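Local coordinates for uncharacterized protein (Parabacteroides merdae, PDB 4R7F) that is of unknown function but is built of immunoglobulin-like beta-sandwich domains and may take part in type 9 secretion, at residues Glu40-Gly45 against Asn98-Leu103. Residues are numbered along the deposited sequence; the frame is centred on the assembly and turned at random.
Sequences EINFDG and NYRLLL
Two inner strands of an immunoglobulin-like beta-sandwich, 40-45 and 98-103, run antiparallel in the four-stranded sheet completed by strands 14-21 and 86-88. Ile41 with Leu101 and Phe43 with Tyr99 form the hydrogen-bonded pairs; Ile41 N reaches Leu101 O at 2.8 Å, almost along the C=O axis. These four side chains share the face turned to strand 129-138 of the other sheet. Phe43 CG sits between its backbone N and carbonyl carbon (chi1 68°), a crowded placement that tips the ring toward strand 98-103, with Phe43 CZ 3.4 Å from Tyr99 CB, which sits over one ring face in a CH-pi contact. The two rings lie nearly parallel, planes 5° apart, yet are offset, so that little of one lies over the other. Phe131 and Tyr53 meet Phe43 and Tyr99, respectively, edge-to-face. Farther along, Ile41 CD1 touches Leu101 CD2 and Leu103 CD1.

The opposite face carries a row of polar side chains linked by hydrogen bonds. Asn98 ND2 uses its two N-H groups on Asp44 OD1 (2.8 Å) and on a lone pair of Asn42 OD1 (2.9 Å). Asp44 OD2 is taken by a salt bridge from Lys340 and a hydrogen bond with Tyr290. Asn42 ND2 donates in turn to the anti lone pair of Glu40 OE2; an alanine in place of Asn42 would remove both amide bonds and probably leave Asn98 and Glu40 less firmly oriented. Arg100, bent at chi2 and chi3, is salt-bridged to Asp85 through NH1. Arg100 NE makes a second salt bridge to Glu40 OE2, 3.2 Å away, at the guanidinium edge, with the carboxylate plane turned 83° from the guanidinium.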
ATOM      1  N   GLU A  40      -6.026 -14.855 -14.535  1.00 35.04           N
ATOM      2  CA  GLU A  40      -5.235 -16.024 -14.778  1.00 37.74           C
ATOM      3  C   GLU A  40      -5.639 -17.106 -13.780  1.00 40.51           C
ATOM      4  O   GLU A  40      -5.572 -16.906 -12.570  1.00 33.12           O
ATOM      5  CB  GLU A  40      -3.756 -15.722 -14.621  1.00 38.74           C
ATOM      6  CG  GLU A  40      -2.841 -16.946 -14.764  1.00 44.24           C
ATOM      7  CD  GLU A  40      -1.354 -16.596 -14.656  1.00 50.97           C
ATOM      8  OE1 GLU A  40      -1.040 -15.412 -14.482  1.00 47.11           O
ATOM      9  OE2 GLU A  40      -0.485 -17.490 -14.740  1.00 50.48           O
ATOM     10  N   ILE A  41      -6.022 -18.260 -14.317  1.00 38.52           N
ATOM     11  CA  ILE A  41      -6.230 -19.458 -13.558  1.00 32.22           C
ATOM     12  C   ILE A  41      -5.061 -20.374 -13.839  1.00 30.39           C
ATOM     13  O   ILE A  41      -4.846 -20.793 -14.944  1.00 36.25           O
ATOM     14  CB  ILE A  41      -7.544 -20.143 -13.934  1.00 33.22           C
ATOM     15  CG1 ILE A  41      -8.712 -19.316 -13.409  1.00 36.12           C
ATOM     16  CG2 ILE A  41      -7.574 -21.542 -13.353  1.00 35.21           C
ATOM     17  CD1 ILE A  41      -9.946 -19.388 -14.258  1.00 39.30           C
ATOM     18  N   ASN A  42      -4.314 -20.678 -12.800  1.00 37.71           N
ATOM     19  CA  ASN A  42      -3.120 -21.482 -12.883  1.00 36.04           C
ATOM     20  C   ASN A  42      -3.185 -22.689 -11.902  1.00 35.11           C
ATOM     21  O   ASN A  42      -3.581 -22.564 -10.734  1.00 35.16           O
ATOM     22  CB  ASN A  42      -1.946 -20.578 -12.551  1.00 39.04           C
ATOM     23  CG  ASN A  42      -0.632 -21.146 -13.016  1.00 51.04           C
ATOM     24  OD1 ASN A  42      -0.169 -22.181 -12.533  1.00 40.90           O
ATOM     25  ND2 ASN A  42      -0.037 -20.486 -13.979  1.00 46.35           N
ATOM     26  N   PHE A  43      -2.777 -23.855 -12.363  1.00 36.40           N
ATOM     27  CA  PHE A  43      -2.863 -25.036 -11.555  1.00 32.32           C
ATOM     28  C   PHE A  43      -1.979 -26.110 -12.111  1.00 40.82           C
ATOM     29  O   PHE A  43      -1.619 -26.046 -13.274  1.00 36.84           O
ATOM     30  CB  PHE A  43      -4.320 -25.530 -11.493  1.00 34.60           C
ATOM     31  CG  PHE A  43      -4.861 -26.051 -12.787  1.00 34.29           C
ATOM     32  CD1 PHE A  43      -5.470 -25.203 -13.680  1.00 45.95           C
ATOM     33  CD2 PHE A  43      -4.794 -27.402 -13.094  1.00 41.87           C
ATOM     34  CE1 PHE A  43      -6.004 -25.687 -14.876  1.00 52.61           C
ATOM     35  CE2 PHE A  43      -5.320 -27.897 -14.290  1.00 40.85           C
ATOM     36  CZ  PHE A  43      -5.934 -27.037 -15.181  1.00 39.29           C
ATOM     37  N   ASP A  44      -1.642 -27.097 -11.280  1.00 35.95           N
ATOM     38  CA  ASP A  44      -0.890 -28.246 -11.727  1.00 32.40           C
ATOM     39  C   ASP A  44      -1.774 -29.484 -11.733  1.00 33.55           C
ATOM     40  O   ASP A  44      -2.604 -29.651 -10.870  1.00 38.01           O
ATOM     41  CB  ASP A  44       0.292 -28.508 -10.810  1.00 36.26           C
ATOM     42  CG  ASP A  44       1.355 -27.453 -10.895  1.00 39.65           C
ATOM     43  OD1 ASP A  44       1.462 -26.755 -11.923  1.00 39.56           O
ATOM     44  OD2 ASP A  44       2.089 -27.326  -9.896  1.00 38.36           O
ATOM     45  N   GLY A  45      -1.573 -30.362 -12.709  1.00 38.04           N
ATOM     46  CA  GLY A  45      -2.051 -31.746 -12.625  1.00 36.78           C
ATOM     47  C   GLY A  45      -0.891 -32.706 -12.334  1.00 40.19           C
ATOM     48  O   GLY A  45       0.113 -32.729 -13.058  1.00 41.36           O
ATOM     49  N   ASN A  98       1.850 -28.132 -15.647  1.00 39.13           N
ATOM     50  CA  ASN A  98       1.363 -26.857 -15.192  1.00 39.03           C
ATOM     51  C   ASN A  98       0.520 -26.233 -16.288  1.00 45.22           C
ATOM     52  O   ASN A  98       0.955 -26.168 -17.436  1.00 46.84           O
ATOM     53  CB  ASN A  98       2.561 -25.956 -14.894  1.00 44.12           C
ATOM     54  CG  ASN A  98       2.162 -24.554 -14.550  1.00 46.73           C
ATOM     55  OD1 ASN A  98       2.541 -23.593 -15.239  1.00 45.76           O
ATOM     56  ND2 ASN A  98       1.394 -24.421 -13.464  1.00 36.94           N
ATOM     57  N   TYR A  99      -0.661 -25.753 -15.911  1.00 38.64           N
ATOM     58  CA  TYR A  99      -1.697 -25.291 -16.826  1.00 35.44           C
ATOM     59  C   TYR A  99      -2.050 -23.848 -16.523  1.00 38.93           C
ATOM     60  O   TYR A  99      -2.014 -23.398 -15.381  1.00 44.78           O
ATOM     61  CB  TYR A  99      -2.960 -26.120 -16.652  1.00 35.82           C
ATOM     62  CG  TYR A  99      -2.797 -27.580 -17.019  1.00 46.23           C
ATOM     63  CD1 TYR A  99      -2.206 -28.472 -16.137  1.00 40.90           C
ATOM     64  CD2 TYR A  99      -3.235 -28.071 -18.265  1.00 48.40           C
ATOM     65  CE1 TYR A  99      -2.043 -29.805 -16.467  1.00 47.04           C
ATOM     66  CE2 TYR A  99      -3.083 -29.416 -18.607  1.00 46.24           C
ATOM     67  CZ  TYR A  99      -2.465 -30.273 -17.709  1.00 47.76           C
ATOM     68  OH  TYR A  99      -2.305 -31.604 -18.004  1.00 52.37           O
ATOM     69  N   ARG A 100      -2.433 -23.130 -17.550  1.00 39.96           N
ATOM     70  CA  ARG A 100      -2.707 -21.706 -17.453  1.00 48.37           C
ATOM     71  C   ARG A 100      -3.840 -21.400 -18.402  1.00 43.30           C
ATOM     72  O   ARG A 100      -3.797 -21.784 -19.566  1.00 48.04           O
ATOM     73  CB  ARG A 100      -1.476 -20.926 -17.837  1.00 45.85           C
ATOM     74  CG  ARG A 100      -1.594 -19.422 -17.731  1.00 57.49           C
ATOM     75  CD  ARG A 100      -0.210 -18.882 -17.380  1.00 69.24           C
ATOM     76  NE  ARG A 100       0.063 -17.568 -17.927  1.00 79.37           N
ATOM     77  CZ  ARG A 100       0.301 -17.346 -19.214  1.00 81.22           C
ATOM     78  NH1 ARG A 100       0.272 -18.344 -20.096  1.00 64.36           N
ATOM     79  NH2 ARG A 100       0.541 -16.112 -19.626  1.00 91.14           N
ATOM     80  N   LEU A 101      -4.859 -20.749 -17.860  1.00 49.03           N
ATOM     81  CA  LEU A 101      -6.022 -20.275 -18.580  1.00 46.05           C
ATOM     82  C   LEU A 101      -6.158 -18.810 -18.236  1.00 47.14           C
ATOM     83  O   LEU A 101      -6.250 -18.452 -17.055  1.00 39.50           O
ATOM     84  CB  LEU A 101      -7.264 -21.036 -18.121  1.00 44.28           C
ATOM     85  CG  LEU A 101      -8.623 -20.525 -18.587  1.00 44.94           C
ATOM     86  CD1 LEU A 101      -8.779 -20.676 -20.090  1.00 56.36           C
ATOM     87  CD2 LEU A 101      -9.704 -21.307 -17.894  1.00 43.27           C
ATOM     88  N   LEU A 102      -6.117 -17.967 -19.260  1.00 45.68           N
ATOM     89  CA  LEU A 102      -6.421 -16.560 -19.108  1.00 40.57           C
ATOM     90  C   LEU A 102      -7.850 -16.289 -19.581  1.00 41.91           C
ATOM     91  O   LEU A 102      -8.312 -16.848 -20.589  1.00 41.60           O
ATOM     92  CB  LEU A 102      -5.452 -15.723 -19.916  1.00 43.68           C
ATOM     93  CG  LEU A 102      -3.989 -15.979 -19.608  1.00 49.99           C
ATOM     94  CD1 LEU A 102      -3.118 -15.072 -20.461  1.00 57.47           C
ATOM     95  CD2 LEU A 102      -3.726 -15.759 -18.133  1.00 51.39           C
ATOM     96  N   LEU A 103      -8.542 -15.430 -18.846  1.00 35.25           N
ATOM     97  CA  LEU A 103      -9.865 -14.991 -19.215  1.00 33.75           C
ATOM     98  C   LEU A 103     -10.022 -13.488 -19.010  1.00 37.20           C
ATOM     99  O   LEU A 103      -9.515 -12.940 -18.051  1.00 39.20           O
ATOM    100  CB  LEU A 103     -10.880 -15.702 -18.360  1.00 38.23           C
ATOM    101  CG  LEU A 103     -11.128 -17.167 -18.692  1.00 43.86           C
ATOM    102  CD1 LEU A 103     -11.797 -17.871 -17.518  1.00 40.80           C
ATOM    103  CD2 LEU A 103     -11.986 -17.280 -19.934  1.00 42.88           C
TER